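PDB 7AJ0: arylsulfatase from Pseudoalteromonas sp. MB47, which is a probable fucoidan-active sulfatase of the alkaline phosphatase superfamily, thought to remove sulfate groups from the brown-algal polysaccharide fucoidan in an exo-acting fashion. Local coordinates for residues 17-20 / 25-28; 112-117 / 497-502; 405-410 / 415-420. All coordinates share one frame; numbering follows the deposited sequence.

Contact 1: 17-20 / 25-28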
loop_
_atom_site.group_PDB
_atom_site.type_symbol
_atom_site.label_atom_id
_atom_site.label_comp_id
_atom_site.label_asym_id
_atom_site.label_seq_id
_atom_site.Cartn_x
_atom_site.Cartn_y
_atom_site.Cartn_z
ATOM N N ALA A 17 34.953 -24.701 2.968
ATOM C CA ALA A 17 35.754 -24.381 1.796
ATOM C C ALA A 17 37.230 -24.283 2.167
ATOM O O ALA A 17 37.594 -24.030 3.316
ATOM C CB ALA A 17 35.284 -23.079 1.150
ATOM N N ILE A 18 38.080 -24.485 1.164
ATOM C CA ILE A 18 39.525 -24.534 1.348
ATOM C C ILE A 18 40.178 -23.595 0.346
ATOM O O ILE A 18 39.773 -23.536 -0.822
ATOM C CB ILE A 18 40.063 -25.971 1.178
ATOM C CG1 ILE A 18 39.429 -26.906 2.214
ATOM C CG2 ILE A 18 41.580 -25.991 1.290
ATOM C CD1 ILE A 18 39.753 -26.552 3.655
ATOM N N VAL A 19 41.189 -22.863 0.801
ATOM C CA VAL A 19 41.937 -21.969 -0.074
ATOM C C VAL A 19 42.973 -22.790 -0.832
ATOM O O VAL A 19 43.877 -23.377 -0.231
ATOM C CB VAL A 19 42.607 -20.841 0.721
ATOM C CG1 VAL A 19 43.493 -20.012 -0.199
ATOM C CG2 VAL A 19 41.560 -19.970 1.400
ATOM N N GLU A 20 42.839 -22.835 -2.156
ATOM C CA GLU A 20 43.807 -23.535 -3.013
ATOM C C GLU A 20 44.853 -22.535 -3.497
ATOM O O GLU A 20 46.008 -22.573 -3.066
ATOM C CB GLU A 20 43.075 -24.234 -4.159
ATOM C CG GLU A 20 42.270 -25.453 -3.693
ATOM C CD GLU A 20 40.918 -25.591 -4.379
ATOM O OE1 GLU A 20 40.875 -25.941 -5.577
ATOM O OE2 GLU A 20 39.890 -25.351 -3.708
ATOM N N GLU A 25 38.307 -18.144 -5.706
ATOM C CA GLU A 25 37.225 -18.353 -4.758
ATOM C C GLU A 25 37.418 -19.694 -4.054
ATOM O O GLU A 25 37.559 -20.725 -4.727
ATOM C CB GLU A 25 35.871 -18.325 -5.470
ATOM C CG GLU A 25 34.670 -18.542 -4.549
ATOM C CD GLU A 25 34.485 -17.429 -3.528
ATOM O OE1 GLU A 25 35.088 -16.347 -3.699
ATOM O OE2 GLU A 25 33.733 -17.637 -2.551
ATOM N N PRO A 26 37.450 -19.725 -2.721
ATOM C CA PRO A 26 37.576 -21.012 -2.025
ATOM C C PRO A 26 36.461 -21.965 -2.427
ATOM O O PRO A 26 35.327 -21.553 -2.674
ATOM C CB PRO A 26 37.482 -20.627 -0.544
ATOM C CG PRO A 26 37.930 -19.205 -0.499
ATOM C CD PRO A 26 37.451 -18.585 -1.784
ATOM N N ALA A 27 36.797 -23.251 -2.494
ATOM C CA ALA A 27 35.860 -24.282 -2.908
ATOM C C ALA A 27 35.816 -25.394 -1.871
ATOM O O ALA A 27 36.775 -25.614 -1.128
ATOM C CB ALA A 27 36.239 -24.871 -4.277
ATOM N N ILE A 28 34.690 -26.090 -1.830
ATOM C CA ILE A 28 34.537 -27.234 -0.927
ATOM C C ILE A 28 35.187 -28.454 -1.569
ATOM O O ILE A 28 34.848 -28.795 -2.714
ATOM C CB ILE A 28 33.061 -27.490 -0.636
ATOM C CG1 ILE A 28 32.438 -26.294 0.085
ATOM C CG2 ILE A 28 32.896 -28.760 0.193
ATOM C CD1 ILE A 28 30.923 -26.317 0.116
#
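The methyl of Ala17 packs against the ring of Pro26, CB to CB at 3.7 Å, and this small apolar pair is the middle of the contact. On one flank Ala17 CB approaches Ile28 CG1 at 4.4 Å. On the other, Val19 runs alongside Pro26, the two side chains pointing the same way: CG2 of Val19 is anti to the carbonyl carbon, beside its own backbone N, which brings it within 4.2 Å of Pro26 CG. Around this patch the backbones pair as an isolated antiparallel beta bridge. Ile18 and Ala27 form its hydrogen-bonded pair, but unequally: Ile18 N donates to Ala27 O over 2.9 Å, from above the carbonyl plane, whereas the return bond from Ala27 N to Ile18 O, at 3.4 Å, is weak. A CA-H...O contact from Ala17 CA to Ala27 O, 3.3 Å, adds to the load on that one carbonyl. Farther out the contact turns polar. The Glu20 side chain, bent at chi2, brings its OE2 to 3.7 Å from Ala27 CB, while its OE1 makes a long, weak ion pair with Arg417. With one bridge and 272 Å² buried, this is local folding-back of an irregular stretch rather than a sheet. Both segments belong to the loop ahead of helix 31-48. Segment 25-28 is tied on its far flank to two other loops, by backbone bonds of Glu25 with Phe400 and of Ile28 with Arg417, the latter shortly before strand 420-425 begins.

Contact 2: 112-117 / 497-502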
loop_
_atom_site.group_PDB
_atom_site.type_symbol
_atom_site.label_atom_id
_atom_site.label_comp_id
_atom_site.label_asym_id
_atom_site.label_seq_id
_atom_site.Cartn_x
_atom_site.Cartn_y
_atom_site.Cartn_z
ATOM N N GLY A 112 35.018 -15.372 -15.636
ATOM C CA GLY A 112 35.143 -16.008 -14.341
ATOM C C GLY A 112 35.085 -15.053 -13.175
ATOM O O GLY A 112 35.486 -15.415 -12.066
ATOM N N ARG A 113 34.573 -13.844 -13.388
ATOM C CA ARG A 113 34.711 -12.768 -12.419
ATOM C C ARG A 113 33.421 -11.976 -12.308
ATOM O O ARG A 113 32.834 -11.590 -13.323
ATOM C CB ARG A 113 35.867 -11.840 -12.818
ATOM C CG ARG A 113 37.214 -12.310 -12.316
ATOM C CD ARG A 113 38.358 -11.844 -13.191
ATOM N NE ARG A 113 38.430 -10.392 -13.332
ATOM C CZ ARG A 113 38.887 -9.565 -12.397
ATOM N NH1 ARG A 113 39.298 -10.037 -11.228
ATOM N NH2 ARG A 113 38.927 -8.260 -12.631
ATOM N N LEU A 114 32.982 -11.749 -11.078
ATOM C CA LEU A 114 31.877 -10.832 -10.848
ATOM C C LEU A 114 32.172 -9.509 -11.550
ATOM O O LEU A 114 33.303 -9.011 -11.482
ATOM C CB LEU A 114 31.675 -10.616 -9.349
ATOM C CG LEU A 114 31.091 -11.814 -8.598
ATOM C CD1 LEU A 114 31.230 -11.627 -7.098
ATOM C CD2 LEU A 114 29.631 -12.022 -8.981
ATOM N N PRO A 115 31.195 -8.920 -12.244
ATOM C CA PRO A 115 31.501 -7.737 -13.068
ATOM C C PRO A 115 31.931 -6.516 -12.273
ATOM O O PRO A 115 32.503 -5.591 -12.862
ATOM C CB PRO A 115 30.189 -7.480 -13.826
ATOM C CG PRO A 115 29.138 -8.205 -13.064
ATOM C CD PRO A 115 29.799 -9.371 -12.400
ATOM N N VAL A 116 31.683 -6.472 -10.963
ATOM C CA VAL A 116 32.160 -5.333 -10.188
ATOM C C VAL A 116 33.685 -5.320 -10.143
ATOM O O VAL A 116 34.300 -4.254 -10.014
ATOM C CB VAL A 116 31.549 -5.349 -8.775
ATOM C CG1 VAL A 116 32.084 -6.520 -7.961
ATOM C CG2 VAL A 116 31.818 -4.027 -8.073
ATOM N N ARG A 117 34.319 -6.490 -10.257
ATOM C CA ARG A 117 35.776 -6.534 -10.277
ATOM C C ARG A 117 36.325 -6.021 -11.603
ATOM O O ARG A 117 37.340 -5.316 -11.634
ATOM C CB ARG A 117 36.271 -7.958 -10.032
ATOM C CG ARG A 117 35.743 -8.616 -8.769
ATOM C CD ARG A 117 36.503 -9.899 -8.479
ATOM N NE ARG A 117 35.876 -10.706 -7.436
ATOM C CZ ARG A 117 36.103 -10.566 -6.133
ATOM N NH1 ARG A 117 36.941 -9.639 -5.692
ATOM N NH2 ARG A 117 35.485 -11.357 -5.267
ATOM N N LYS A 497 31.582 -10.113 4.934
ATOM C CA LYS A 497 32.793 -9.357 5.233
ATOM C C LYS A 497 33.979 -9.888 4.441
ATOM O O LYS A 497 34.727 -9.118 3.827
ATOM C CB LYS A 497 33.082 -9.413 6.734
ATOM C CG LYS A 497 31.988 -8.816 7.607
ATOM C CD LYS A 497 32.006 -7.297 7.570
ATOM C CE LYS A 497 30.973 -6.705 8.525
ATOM N NZ LYS A 497 31.207 -7.118 9.940
ATOM N N ALA A 498 34.166 -11.210 4.441
ATOM C CA ALA A 498 35.288 -11.793 3.715
ATOM C C ALA A 498 35.183 -11.503 2.223
ATOM O O ALA A 498 36.185 -11.179 1.572
ATOM C CB ALA A 498 35.349 -13.299 3.968
ATOM N N HIS A 499 33.978 -11.609 1.666
ATOM C CA HIS A 499 33.789 -11.337 0.246
ATOM C C HIS A 499 34.194 -9.909 -0.094
ATOM O O HIS A 499 34.888 -9.667 -1.089
ATOM C CB HIS A 499 32.332 -11.585 -0.139
ATOM C CG HIS A 499 32.049 -11.366 -1.591
ATOM N ND1 HIS A 499 32.537 -12.195 -2.577
ATOM C CD2 HIS A 499 31.330 -10.410 -2.225
ATOM C CE1 HIS A 499 32.130 -11.762 -3.755
ATOM N NE2 HIS A 499 31.397 -10.679 -3.570
ATOM N N ILE A 500 33.757 -8.946 0.720
ATOM C CA ILE A 500 34.141 -7.558 0.492
ATOM C C ILE A 500 35.643 -7.384 0.687
ATOM O O ILE A 500 36.272 -6.562 0.011
ATOM C CB ILE A 500 33.341 -6.624 1.420
ATOM C CG1 ILE A 500 31.846 -6.665 1.085
ATOM C CG2 ILE A 500 33.867 -5.197 1.331
ATOM C CD1 ILE A 500 31.494 -6.152 -0.295
ATOM N N ALA A 501 36.242 -8.153 1.600
ATOM C CA ALA A 501 37.663 -7.987 1.884
ATOM C C ALA A 501 38.531 -8.396 0.699
ATOM O O ALA A 501 39.605 -7.817 0.498
ATOM C CB ALA A 501 38.054 -8.793 3.124
ATOM N N THR A 502 38.095 -9.383 -0.092
ATOM C CA THR A 502 38.867 -9.758 -1.270
ATOM C C THR A 502 39.037 -8.571 -2.212
ATOM O O THR A 502 40.021 -8.502 -2.956
ATOM C CB THR A 502 38.204 -10.914 -2.024
ATOM O OG1 THR A 502 37.020 -10.445 -2.681
ATOM C CG2 THR A 502 37.842 -12.049 -1.079
#
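Arg117 reaches Thr502 because its CG is anti to the carbonyl carbon (chi1 -54°) and its chain then runs extended from CG to NE, while His499, with CG anti to the backbone N (chi1 -179°), swings its ring toward Leu114. The contact joins two parts of the sulfatase fold: segment 112-117, following helix 102-111 in the large alpha/beta domain, and the C-terminal helix 489-505, which lies against the small antiparallel sheet that starts with strand 420-425. The backbones stay well apart, Arg117 CA and Thr502 CA being 10.1 Å from each other, so side chains alone make the bridge.

Leu114 and His499 approach from opposite directions. The leucine CD1 comes to the edge of the imidazole, in its plane, 3.5 Å from CE1 of His499. The same CE1 lies 3.7 Å from Arg117 NH2, the guanidinium and ring planes standing 75° apart. The ring is further fixed by stacking with Tyr422 and by a hydrogen bond between its NE2 and Trp424 NE1, both residues of strand 420-425.

The arginine has a stronger partner than the threonine: NH2 forms a salt bridge with Asp401 OD1, and the other carboxylate oxygen, OD2, takes the backbone N-H of Leu114. One aspartate therefore holds both Leu114 and Arg117, the residues that meet His499 and Thr502. Within the segment, Arg117 CB lies 3.4 Å above the plane of the Arg113 guanidinium, offset toward its rim.

Thr502 OG1 sits in the guanidinium plane and is gripped end-on by Arg117 NH1 and NH2, each at 3.1 Å; that hydroxyl donates its own proton back into the helix, to His499 O at 2.8 Å.

Contact 3: 405-410 / 415-420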
loop_
_atom_site.group_PDB
_atom_site.type_symbol
_atom_site.label_atom_id
_atom_site.label_comp_id
_atom_site.label_asym_id
_atom_site.label_seq_id
_atom_site.Cartn_x
_atom_site.Cartn_y
_atom_site.Cartn_z
ATOM N N GLN A 405 33.532 -26.925 -11.315
ATOM C CA GLN A 405 32.457 -27.805 -10.876
ATOM C C GLN A 405 32.464 -29.144 -11.607
ATOM O O GLN A 405 31.452 -29.852 -11.607
ATOM C CB GLN A 405 31.102 -27.117 -11.064
ATOM C CG GLN A 405 30.891 -25.884 -10.200
ATOM C CD GLN A 405 30.520 -26.226 -8.770
ATOM O OE1 GLN A 405 30.791 -27.326 -8.292
ATOM N NE2 GLN A 405 29.886 -25.284 -8.081
ATOM N N THR A 406 33.584 -29.508 -12.233
ATOM C CA THR A 406 33.638 -30.770 -12.964
ATOM C C THR A 406 33.315 -31.950 -12.055
ATOM O O THR A 406 32.607 -32.880 -12.460
ATOM C CB THR A 406 35.015 -30.944 -13.607
ATOM O OG1 THR A 406 35.213 -29.924 -14.595
ATOM C CG2 THR A 406 35.136 -32.310 -14.260
ATOM N N ALA A 407 33.824 -31.932 -10.819
ATOM C CA ALA A 407 33.504 -32.985 -9.863
ATOM C C ALA A 407 32.036 -32.970 -9.459
ATOM O O ALA A 407 31.512 -33.996 -9.011
ATOM C CB ALA A 407 34.379 -32.846 -8.616
ATOM N N PHE A 408 31.365 -31.829 -9.601
ATOM C CA PHE A 408 29.944 -31.736 -9.281
ATOM C C PHE A 408 29.085 -32.236 -10.434
ATOM O O PHE A 408 28.114 -32.970 -10.215
ATOM C CB PHE A 408 29.616 -30.285 -8.918
ATOM C CG PHE A 408 28.150 -29.994 -8.769
ATOM C CD1 PHE A 408 27.365 -30.715 -7.885
ATOM C CD2 PHE A 408 27.565 -28.964 -9.492
ATOM C CE1 PHE A 408 26.018 -30.430 -7.740
ATOM C CE2 PHE A 408 26.221 -28.672 -9.351
ATOM C CZ PHE A 408 25.445 -29.406 -8.474
ATOM N N LEU A 409 29.449 -31.880 -11.670
ATOM C CA LEU A 409 28.637 -32.241 -12.824
ATOM C C LEU A 409 28.812 -33.699 -13.236
ATOM O O LEU A 409 27.885 -34.287 -13.803
ATOM C CB LEU A 409 28.980 -31.334 -14.008
ATOM C CG LEU A 409 28.642 -29.850 -13.869
ATOM C CD1 LEU A 409 29.196 -29.058 -15.045
ATOM C CD2 LEU A 409 27.141 -29.646 -13.753
ATOM N N LEU A 410 29.974 -34.295 -12.971
ATOM C CA LEU A 410 30.271 -35.645 -13.431
ATOM C C LEU A 410 30.062 -36.708 -12.360
ATOM O O LEU A 410 30.290 -37.891 -12.631
ATOM C CB LEU A 410 31.714 -35.721 -13.945
ATOM C CG LEU A 410 32.081 -34.753 -15.067
ATOM C CD1 LEU A 410 33.506 -34.990 -15.532
ATOM C CD2 LEU A 410 31.115 -34.878 -16.228
ATOM N N LYS A 415 27.676 -33.486 -4.771
ATOM C CA LYS A 415 27.537 -32.257 -4.006
ATOM C C LYS A 415 28.365 -31.153 -4.647
ATOM O O LYS A 415 29.423 -31.398 -5.235
ATOM C CB LYS A 415 27.956 -32.480 -2.555
ATOM C CG LYS A 415 27.045 -33.451 -1.817
ATOM C CD LYS A 415 27.488 -33.676 -0.380
ATOM C CE LYS A 415 26.566 -34.660 0.327
ATOM N NZ LYS A 415 26.879 -34.782 1.776
ATOM N N SER A 416 27.862 -29.930 -4.539
ATOM C CA SER A 416 28.498 -28.790 -5.181
ATOM C C SER A 416 29.787 -28.405 -4.463
ATOM O O SER A 416 29.939 -28.605 -3.256
ATOM C CB SER A 416 27.530 -27.607 -5.203
ATOM O OG SER A 416 28.145 -26.444 -5.720
ATOM N N ARG A 417 30.730 -27.859 -5.232
ATOM C CA ARG A 417 31.951 -27.303 -4.669
ATOM C C ARG A 417 31.806 -25.837 -4.288
ATOM O O ARG A 417 32.738 -25.267 -3.709
ATOM C CB ARG A 417 33.114 -27.457 -5.662
ATOM C CG ARG A 417 33.366 -28.897 -6.075
ATOM C CD ARG A 417 34.677 -29.068 -6.838
ATOM N NE ARG A 417 35.837 -28.707 -6.029
ATOM C CZ ARG A 417 36.782 -27.841 -6.397
ATOM N NH1 ARG A 417 36.732 -27.238 -7.578
ATOM N NH2 ARG A 417 37.788 -27.587 -5.576
ATOM N N ARG A 418 30.667 -25.219 -4.590
ATOM C CA ARG A 418 30.419 -23.820 -4.268
ATOM C C ARG A 418 29.644 -23.736 -2.962
ATOM O O ARG A 418 28.605 -24.386 -2.805
ATOM C CB ARG A 418 29.643 -23.125 -5.388
ATOM C CG ARG A 418 29.208 -21.707 -5.051
ATOM C CD ARG A 418 28.603 -20.999 -6.257
ATOM N NE ARG A 418 29.610 -20.639 -7.253
ATOM C CZ ARG A 418 30.399 -19.572 -7.169
ATOM N NH1 ARG A 418 31.284 -19.326 -8.123
ATOM N NH2 ARG A 418 30.307 -18.752 -6.131
ATOM N N GLN A 419 30.150 -22.929 -2.033
ATOM C CA GLN A 419 29.535 -22.784 -0.724
ATOM C C GLN A 419 28.584 -21.600 -0.649
ATOM O O GLN A 419 27.605 -21.651 0.103
ATOM C CB GLN A 419 30.624 -22.632 0.341
ATOM C CG GLN A 419 30.139 -22.810 1.760
ATOM C CD GLN A 419 31.276 -22.819 2.763
ATOM O OE1 GLN A 419 31.287 -23.623 3.695
ATOM N NE2 GLN A 419 32.240 -21.922 2.577
ATOM N N VAL A 420 28.845 -20.538 -1.409
ATOM C CA VAL A 420 28.066 -19.312 -1.320
ATOM C C VAL A 420 27.946 -18.690 -2.703
ATOM O O VAL A 420 28.861 -18.778 -3.528
ATOM C CB VAL A 420 28.701 -18.298 -0.336
ATOM C CG1 VAL A 420 27.877 -17.021 -0.283
ATOM C CG2 VAL A 420 28.846 -18.904 1.053
#
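Gln405 and Ser416 meet where an ST turn packs against the start of the short helix 406-409, with Gln405 at the N-cap position. Hydrogen bonds form the first group. The Gln405 amide uses both ends: OE1 accepts from Arg417 N at 3.1 Å, in the carbonyl plane and on a lone pair, while NE2 donates to Ser416 OG at 3.2 Å, tilted 22° from the amide plane. In the ST turn itself, Ser416 OG accepts from Arg418 N at 3.0 Å; the hydroxyl also bonds Leu374 O, so three partners hold it. An alanine at Gln405 is likely to leave Arg417 N without its acceptor and to take one of the donors from Ser416 OG, freeing the turn to shift.

Van der Waals and CH-pi contacts form the second group. Beside the amide, Arg418 CB approaches Gln405 NE2 at 3.5 Å, and Ala407 CB makes a looser, apolar touch on Arg417 CD at 4.2 Å. Phe408, its CG anti to the backbone N (chi1 171°), lays its ring under the serine backbone. The result is a CH-pi contact: Ser416 CA stands over the face, 3.9 Å from the ring centroid of Phe408 and 28° off the normal.

Overall arrangement
Contacts 1 and 3 touch directly: their centres are 11 Å apart, and Ile28 N probably hydrogen-bonds Arg417 O at 2.8 Å, so the N-terminal loop lies along the loop leading into strand 420-425. Contact 2 touches neither; its nearest atoms stay about 5 Å from contact 1 and about 7 Å from contact 3, which is nested inside the long chain loop that contact 2 closes. The region 399-401 mediates: Tyr399 bonds both Glu25 and Arg113, and Asp401, partner of Arg117, gives its backbone O to Arg418. No segment supplies a calcium ligand, but segment 112-117 follows the helix headed by calcium-binding Cys102, probably the sulfatase nucleophile position.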